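Local coordinates for acyl-CoA-binding domain-containing protein 1 (Oryza sativa Japonica Group, PDB 5H3G), which binds medium- and long-chain acyl-CoA esters with high affinity, as well as phosphatidic acid and phosphatidylcholine in vitro, at residues A[42-47]-A[61-66]. Numbering follows the deposited sequence.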
ATOM      1  N   GLY A  42      -4.591   9.865  -4.093  1.00 17.33           N
ATOM      2  CA  GLY A  42      -4.957  10.778  -3.020  1.00 18.16           C
ATOM      3  C   GLY A  42      -6.092  10.266  -2.148  1.00 17.61           C
ATOM      4  O   GLY A  42      -6.359   9.062  -2.057  1.00 16.81           O
ATOM      5  N   ASP A  43      -6.771  11.213  -1.499  1.00 18.56           N
ATOM      6  CA  ASP A  43      -7.747  10.878  -0.471  1.00 19.94           C
ATOM      7  C   ASP A  43      -8.877  10.037  -1.040  1.00 19.22           C
ATOM      8  O   ASP A  43      -9.365  10.292  -2.146  1.00 23.20           O
ATOM      9  CB  ASP A  43      -8.359  12.141   0.142  1.00 20.14           C
ATOM     10  CG  ASP A  43      -7.421  12.865   1.093  1.00 24.50           C
ATOM     11  OD1 ASP A  43      -6.365  12.314   1.452  1.00 20.82           O
ATOM     12  OD2 ASP A  43      -7.755  14.011   1.490  1.00 25.67           O
ATOM     13  N   VAL A  44      -9.336   9.071  -0.243  1.00 17.97           N
ATOM     14  CA  VAL A  44     -10.493   8.280  -0.642  1.00 18.17           C
ATOM     15  C   VAL A  44     -11.685   9.197  -0.846  1.00 26.39           C
ATOM     16  O   VAL A  44     -11.975  10.069  -0.018  1.00 24.43           O
ATOM     17  CB  VAL A  44     -10.780   7.172   0.384  1.00 20.97           C
ATOM     18  CG1 VAL A  44     -11.061   7.751   1.764  1.00 20.11           C
ATOM     19  CG2 VAL A  44     -11.940   6.310  -0.087  1.00 21.62           C
ATOM     20  N   ASN A  45     -12.370   9.009  -1.971  1.00 29.03           N
ATOM     21  CA  ASN A  45     -13.430   9.888  -2.448  1.00 37.90           C
ATOM     22  C   ASN A  45     -14.762   9.153  -2.552  1.00 37.73           C
ATOM     23  O   ASN A  45     -15.551   9.415  -3.460  1.00 39.70           O
ATOM     24  CB  ASN A  45     -13.051  10.485  -3.803  1.00 44.20           C
ATOM     25  CG  ASN A  45     -12.818   9.414  -4.867  1.00 46.14           C
ATOM     26  OD1 ASN A  45     -12.224   8.368  -4.597  1.00 41.14           O
ATOM     27  ND2 ASN A  45     -13.308   9.669  -6.078  1.00 51.21           N
ATOM     28  N   THR A  46     -15.016   8.217  -1.641  1.00 34.67           N
ATOM     29  CA  THR A  46     -16.277   7.494  -1.592  1.00 38.54           C
ATOM     30  C   THR A  46     -16.677   7.288  -0.140  1.00 37.49           C
ATOM     31  O   THR A  46     -15.881   7.486   0.783  1.00 33.24           O
ATOM     32  CB  THR A  46     -16.200   6.142  -2.316  1.00 35.12           C
ATOM     33  OG1 THR A  46     -15.009   5.444  -1.928  1.00 30.81           O
ATOM     34  CG2 THR A  46     -16.200   6.336  -3.813  1.00 40.10           C
ATOM     35  N   ALA A  47     -17.933   6.905   0.059  1.00 33.50           N
ATOM     36  CA  ALA A  47     -18.422   6.616   1.395  1.00 31.34           C
ATOM     37  C   ALA A  47     -18.071   5.187   1.780  1.00 23.12           C
ATOM     38  O   ALA A  47     -17.926   4.310   0.926  1.00 25.93           O
ATOM     39  CB  ALA A  47     -19.935   6.823   1.477  1.00 37.21           C
ATOM     40  N   ASP A  61     -11.408   0.785   4.201  1.00 13.54           N
ATOM     41  CA  ASP A  61     -10.928   1.200   5.517  1.00 14.39           C
ATOM     42  C   ASP A  61      -9.420   1.415   5.521  1.00 13.11           C
ATOM     43  O   ASP A  61      -8.917   2.346   6.161  1.00 14.15           O
ATOM     44  CB  ASP A  61     -11.313   0.163   6.573  1.00 16.36           C
ATOM     45  CG  ASP A  61     -12.778   0.251   6.984  1.00 18.07           C
ATOM     46  OD1 ASP A  61     -13.462   1.244   6.654  1.00 19.24           O
ATOM     47  OD2 ASP A  61     -13.252  -0.684   7.659  1.00 18.64           O
ATOM     48  N   ALA A  62      -8.671   0.559   4.817  1.00 12.45           N
ATOM     49  CA  ALA A  62      -7.226   0.729   4.789  1.00 12.11           C
ATOM     50  C   ALA A  62      -6.849   2.031   4.102  1.00 12.41           C
ATOM     51  O   ALA A  62      -5.878   2.693   4.486  1.00 15.63           O
ATOM     52  CB  ALA A  62      -6.572  -0.462   4.080  1.00 12.79           C
ATOM     53  N   TRP A  63      -7.603   2.410   3.074  1.00 12.73           N
ATOM     54  CA  TRP A  63      -7.327   3.644   2.350  1.00 13.20           C
ATOM     55  C   TRP A  63      -7.745   4.853   3.183  1.00 15.55           C
ATOM     56  O   TRP A  63      -6.992   5.825   3.313  1.00 15.43           O
ATOM     57  CB  TRP A  63      -8.063   3.582   1.009  1.00 13.57           C
ATOM     58  CG  TRP A  63      -7.852   4.690   0.050  1.00 14.21           C
ATOM     59  CD1 TRP A  63      -6.966   5.723   0.138  1.00 17.72           C
ATOM     60  CD2 TRP A  63      -8.554   4.861  -1.183  1.00 15.42           C
ATOM     61  NE1 TRP A  63      -7.090   6.542  -0.968  1.00 16.01           N
ATOM     62  CE2 TRP A  63      -8.058   6.029  -1.792  1.00 16.43           C
ATOM     63  CE3 TRP A  63      -9.558   4.138  -1.830  1.00 15.75           C
ATOM     64  CZ2 TRP A  63      -8.538   6.488  -3.019  1.00 16.54           C
ATOM     65  CZ3 TRP A  63     -10.038   4.602  -3.040  1.00 18.85           C
ATOM     66  CH2 TRP A  63      -9.527   5.760  -3.620  1.00 17.63           C
ATOM     67  N   LYS A  64      -8.932   4.787   3.781  1.00 15.50           N
ATOM     68  CA  LYS A  64      -9.390   5.848   4.680  1.00 18.84           C
ATOM     69  C   LYS A  64      -8.376   6.121   5.788  1.00 19.87           C
ATOM     70  O   LYS A  64      -8.176   7.276   6.199  1.00 20.15           O
ATOM     71  CB  LYS A  64     -10.748   5.454   5.264  1.00 16.73           C
ATOM     72  CG  LYS A  64     -11.346   6.434   6.268  1.00 17.14           C
ATOM     73  CD  LYS A  64     -11.599   7.795   5.667  1.00 20.27           C
ATOM     74  CE  LYS A  64     -12.349   8.690   6.655  1.00 25.77           C
ATOM     75  NZ  LYS A  64     -12.750  10.001   6.054  1.00 30.64           N
ATOM     76  N   ALA A  65      -7.701   5.071   6.259  1.00 19.72           N
ATOM     77  CA  ALA A  65      -6.804   5.203   7.399  1.00 18.14           C
ATOM     78  C   ALA A  65      -5.590   6.076   7.109  1.00 22.00           C
ATOM     79  O   ALA A  65      -4.981   6.596   8.053  1.00 19.75           O
ATOM     80  CB  ALA A  65      -6.344   3.824   7.870  1.00 15.77           C
ATOM     81  N   VAL A  66      -5.211   6.251   5.849  1.00 14.64           N
ATOM     82  CA  VAL A  66      -4.053   7.068   5.515  1.00 16.45           C
ATOM     83  C   VAL A  66      -4.478   8.373   4.848  1.00 17.10           C
ATOM     84  O   VAL A  66      -3.666   9.043   4.212  1.00 17.22           O
ATOM     85  CB  VAL A  66      -3.045   6.285   4.658  1.00 13.60           C
ATOM     86  CG1 VAL A  66      -2.393   5.198   5.494  1.00 15.18           C
ATOM     87  CG2 VAL A  66      -3.758   5.646   3.446  1.00 15.22           C
TER
HETATM   88  O   HOH W   1      -7.714   8.354   2.096  1.00 17.05           O
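The indole of Trp63 lies with one face against Val44 and its N-H edge against the backbone of Gly42. Val44 CB sits 3.5 Å above the ring plane, over its centre, and makes a CH-pi contact 3.6 Å from the centroid of the five-membered ring of Trp63. Val44 CA rests on the same face, and Val44 CG2 continues the cover over the six-membered ring, 3.7 Å from Trp63 CE3. At the edge, Trp63 NE1 donates a hydrogen bond of 2.8 Å to Gly42 O; the acceptor is only 7° out of the ring plane, and the carbonyl points almost straight at the nitrogen (C=O...N 161°). With CG anti to the backbone N (chi1 -176°), the Trp63 side chain leaves the helix on the side of the 42-47 loop, where the face contact and the edge bond both help to hold the indole's orientation. Asn45 OD1 approaches Trp63 CH2 obliquely. An alanine in place of Trp63 would probably leave Gly42 O without its indole donor and open a gap beside Val44. The other methyl, Val44 CG1, turns to the helix instead, 3.9 Å from both CA and CD of Lys64; the Val44 and Lys64 side chains cross at about a right angle, and the Lys64 amine ends in a salt bridge to Glu67. A water links the backbones, accepting from Val44 N and donating to Trp63 O, each at 2.9 Å. The contact fastens the start of the loop leaving helix 26-41 to the C-terminal part of helix 57-64, at the surface of this all-helical acyl-CoA-binding fold. Trp63 also packs on Lys37, which probably contacts bound acyl-CoA, as in related proteins, and on Gln38 and Val41, so its side chain meets both that loop and helix 26-41.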